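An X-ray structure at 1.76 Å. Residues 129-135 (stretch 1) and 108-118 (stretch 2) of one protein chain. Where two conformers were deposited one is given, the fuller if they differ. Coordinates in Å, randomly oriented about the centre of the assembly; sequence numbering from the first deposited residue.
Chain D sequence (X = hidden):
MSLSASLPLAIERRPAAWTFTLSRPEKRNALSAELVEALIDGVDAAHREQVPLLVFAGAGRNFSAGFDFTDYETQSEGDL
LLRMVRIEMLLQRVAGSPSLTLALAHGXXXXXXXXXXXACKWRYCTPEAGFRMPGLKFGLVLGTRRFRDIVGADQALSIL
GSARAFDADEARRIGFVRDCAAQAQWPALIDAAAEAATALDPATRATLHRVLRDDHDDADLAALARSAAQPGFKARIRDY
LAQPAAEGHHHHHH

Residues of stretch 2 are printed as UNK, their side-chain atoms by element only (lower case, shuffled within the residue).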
# COMPACT_ATOMS: atom_id res chain seq x y z
N ALA D 129 10.38 22.15 31.03
CA ALA D 129 9.97 20.74 30.84
C ALA D 129 11.03 19.90 30.13
O ALA D 129 11.84 20.42 29.35
CB ALA D 129 8.64 20.67 30.07
N GLY D 130 11.02 18.60 30.40
CA GLY D 130 11.99 17.67 29.83
C GLY D 130 11.30 16.38 29.41
O GLY D 130 10.24 16.02 29.96
N PHE D 131 11.88 15.69 28.44
CA PHE D 131 11.27 14.52 27.85
C PHE D 131 12.34 13.47 27.60
O PHE D 131 13.45 13.81 27.16
CB PHE D 131 10.62 14.84 26.48
CG PHE D 131 9.65 16.00 26.49
CD1 PHE D 131 8.29 15.80 26.75
CD2 PHE D 131 10.09 17.30 26.21
CE1 PHE D 131 7.38 16.88 26.74
CE2 PHE D 131 9.20 18.38 26.20
CZ PHE D 131 7.85 18.17 26.48
N ARG D 132 12.02 12.21 27.85
CA ARG D 132 12.88 11.10 27.46
C ARG D 132 12.05 9.86 27.14
O ARG D 132 11.13 9.52 27.89
CB ARG D 132 13.86 10.79 28.60
CG ARG D 132 15.01 9.86 28.19
CD ARG D 132 15.93 9.47 29.36
NE ARG D 132 17.04 8.64 28.89
CZ ARG D 132 17.61 7.64 29.57
NH1 ARG D 132 17.19 7.30 30.79
NH2 ARG D 132 18.61 6.96 29.02
N MET D 133 12.36 9.18 26.04
CA MET D 133 11.73 7.88 25.72
C MET D 133 12.85 6.84 25.68
O MET D 133 13.48 6.65 24.63
CB MET D 133 10.98 7.93 24.37
CG MET D 133 9.64 8.74 24.33
SD MET D 133 9.11 9.24 22.67
CE MET D 133 10.21 10.63 22.41
N PRO D 134 13.15 6.19 26.82
CA PRO D 134 14.29 5.28 26.98
C PRO D 134 14.01 3.79 26.75
O PRO D 134 14.92 2.98 26.92
CB PRO D 134 14.69 5.49 28.44
CG PRO D 134 13.39 5.78 29.13
CD PRO D 134 12.42 6.35 28.10
N GLY D 135 12.78 3.44 26.35
CA GLY D 135 12.33 2.05 26.31
C GLY D 135 13.09 1.09 25.41
O GLY D 135 13.16 -0.12 25.69
N UNK D 108 9.48 16.63 34.41
CA UNK D 108 10.23 15.56 33.76
C UNK D 108 9.30 14.42 33.33
O UNK D 108 8.64 13.79 34.17
c UNK D 108 14.98 13.83 36.53
c UNK D 108 11.31 15.04 34.70
c UNK D 108 12.34 16.10 35.12
n UNK D 108 13.99 14.39 35.84
c UNK D 108 13.26 15.59 36.24
n UNK D 108 15.57 12.74 36.07
n UNK D 108 15.38 14.36 37.68
N UNK D 109 9.27 14.16 32.04
CA UNK D 109 8.34 13.20 31.46
C UNK D 109 9.05 12.08 30.73
O UNK D 109 10.08 12.30 30.09
c UNK D 109 6.72 15.13 31.29
o UNK D 109 5.90 14.94 32.19
n UNK D 109 7.13 16.35 30.93
c UNK D 109 7.37 13.94 30.56
N UNK D 110 8.50 10.87 30.84
CA UNK D 110 9.20 9.66 30.42
C UNK D 110 8.30 8.69 29.66
O UNK D 110 7.12 8.55 30.00
c UNK D 110 12.72 11.10 33.85
c UNK D 110 10.43 10.43 33.53
c UNK D 110 10.79 9.68 32.41
c UNK D 110 13.09 10.35 32.74
c UNK D 110 12.13 9.64 32.03
c UNK D 110 9.76 8.91 31.64
c UNK D 110 11.39 11.15 34.25
N UNK D 111 8.89 8.02 28.68
CA UNK D 111 8.29 6.84 28.04
C UNK D 111 6.88 7.05 27.50
O UNK D 111 6.63 8.00 26.77
N UNK D 112 5.96 6.17 27.88
CA UNK D 112 4.56 6.25 27.46
C UNK D 112 3.90 7.59 27.81
O UNK D 112 2.96 8.01 27.14
c UNK D 112 3.78 5.07 28.03
N UNK D 113 4.40 8.26 28.85
CA UNK D 113 4.02 9.64 29.17
C UNK D 113 4.31 10.61 28.03
O UNK D 113 3.45 11.41 27.64
N UNK D 114 5.52 10.54 27.50
CA UNK D 114 5.89 11.32 26.34
C UNK D 114 5.08 10.89 25.12
O UNK D 114 4.67 11.72 24.33
c UNK D 114 8.22 11.67 27.34
c UNK D 114 7.85 12.14 24.85
c UNK D 114 7.44 11.26 26.07
N UNK D 115 4.81 9.59 24.98
CA UNK D 115 4.02 9.13 23.83
C UNK D 115 2.55 9.63 23.86
O UNK D 115 1.96 9.96 22.81
c UNK D 115 5.45 7.05 23.53
o UNK D 115 5.84 6.13 24.27
o UNK D 115 6.17 7.55 22.63
c UNK D 115 4.05 7.60 23.76
N UNK D 116 1.99 9.71 25.06
CA UNK D 116 0.64 10.22 25.23
C UNK D 116 0.58 11.68 24.79
O UNK D 116 -0.33 12.09 24.06
c UNK D 116 -2.31 10.04 26.08
c UNK D 116 0.17 10.02 26.67
c UNK D 116 -1.22 10.62 27.00
c UNK D 116 -1.50 10.34 28.48
N UNK D 117 1.57 12.45 25.25
CA UNK D 117 1.79 13.81 24.82
C UNK D 117 1.90 13.91 23.28
O UNK D 117 1.19 14.72 22.66
c UNK D 117 2.65 16.74 26.01
c UNK D 117 3.35 15.78 25.29
c UNK D 117 4.34 16.19 24.39
c UNK D 117 3.07 14.33 25.51
c UNK D 117 2.89 18.10 25.81
c UNK D 117 4.60 17.54 24.19
c UNK D 117 3.87 18.50 24.92
N UNK D 118 2.74 13.05 22.68
CA UNK D 118 2.96 13.00 21.21
C UNK D 118 1.69 12.71 20.41
O UNK D 118 1.51 13.24 19.31
c UNK D 118 4.05 11.96 20.86

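Position 108 carries a chain of three carbons, a nitrogen, and a carbon bearing two more nitrogens: a guanidinium, hence R108. It pairs in parallel with G130, and its long side chain makes no close contact with stretch 1, as suits a charged group at an exposed site.

Position 109 has two side-chain carbons, the second carrying one oxygen and one nitrogen, an amide. It lies buried on the same sheet face as F131, and its side-chain nitrogen comes within 3.3 Å of G130 O. This is N109. Its backbone N donates to G130 O (3.0 Å), and its backbone O accepts from R132 N (3.0 Å). The amide suits a buried polar site because it can donate and accept at once: ND2 makes its approach to G130 O a weak hydrogen bond, while OD1 is satisfied elsewhere in the structure.

At position 110 one carbon leads to a ring of six carbons with no hydroxyl. It shares the other face with R132, and one ring carbon lies 4.0 Å from R132 CB, so the ring meets the aliphatic base of the arginine, whose end leads away. This is F110.

Position 111 has no side-chain atoms; its N donates to R132 O (2.8 Å), closing the strand ladder. It is G111. Its phi of 54° favours glycine, and it occupies the N-cap position of the helix that follows.

Position 112 has a single carbon, pointing away from stretch 1 in a buried site: A112. Position 113 has none, G113; a CB here would clash with F110 O, the two 2.9 Å apart.

At position 114 one carbon carries two more; one of these lies 4.1 Å from F131 CB and the other 3.7 Å from M133 CE. The fork is that of the beta-branched V114, which points toward stretch 1 in a compact apolar fit.

Position 115 has two carbons, the second bearing two oxygens. Its end comes nearer than its base, placing one oxygen 3.4 Å from M133 SD: D115.

Position 116 has four carbons forked at the second, buried but out of reach of stretch 1: L116. At position 117 one carbon leads to a six-carbon ring; F131 CE1 lies over one face of this ring, 3.8 Å from one of its carbons, with the ring planes inclined at 35°. This is F117, the close carbon being CE2. Position 118, with one carbon, is A118, buried on the helix and making no contact with stretch 1.

The contact thus has two parts. Backbone hydrogen bonds hold the parallel strands in register; beyond G111 the chain turns into a helix, whose V114 and F117 pack against F131 on the face it shares with N109.

Stretch 2 108-118: RNFGAGVDLFA
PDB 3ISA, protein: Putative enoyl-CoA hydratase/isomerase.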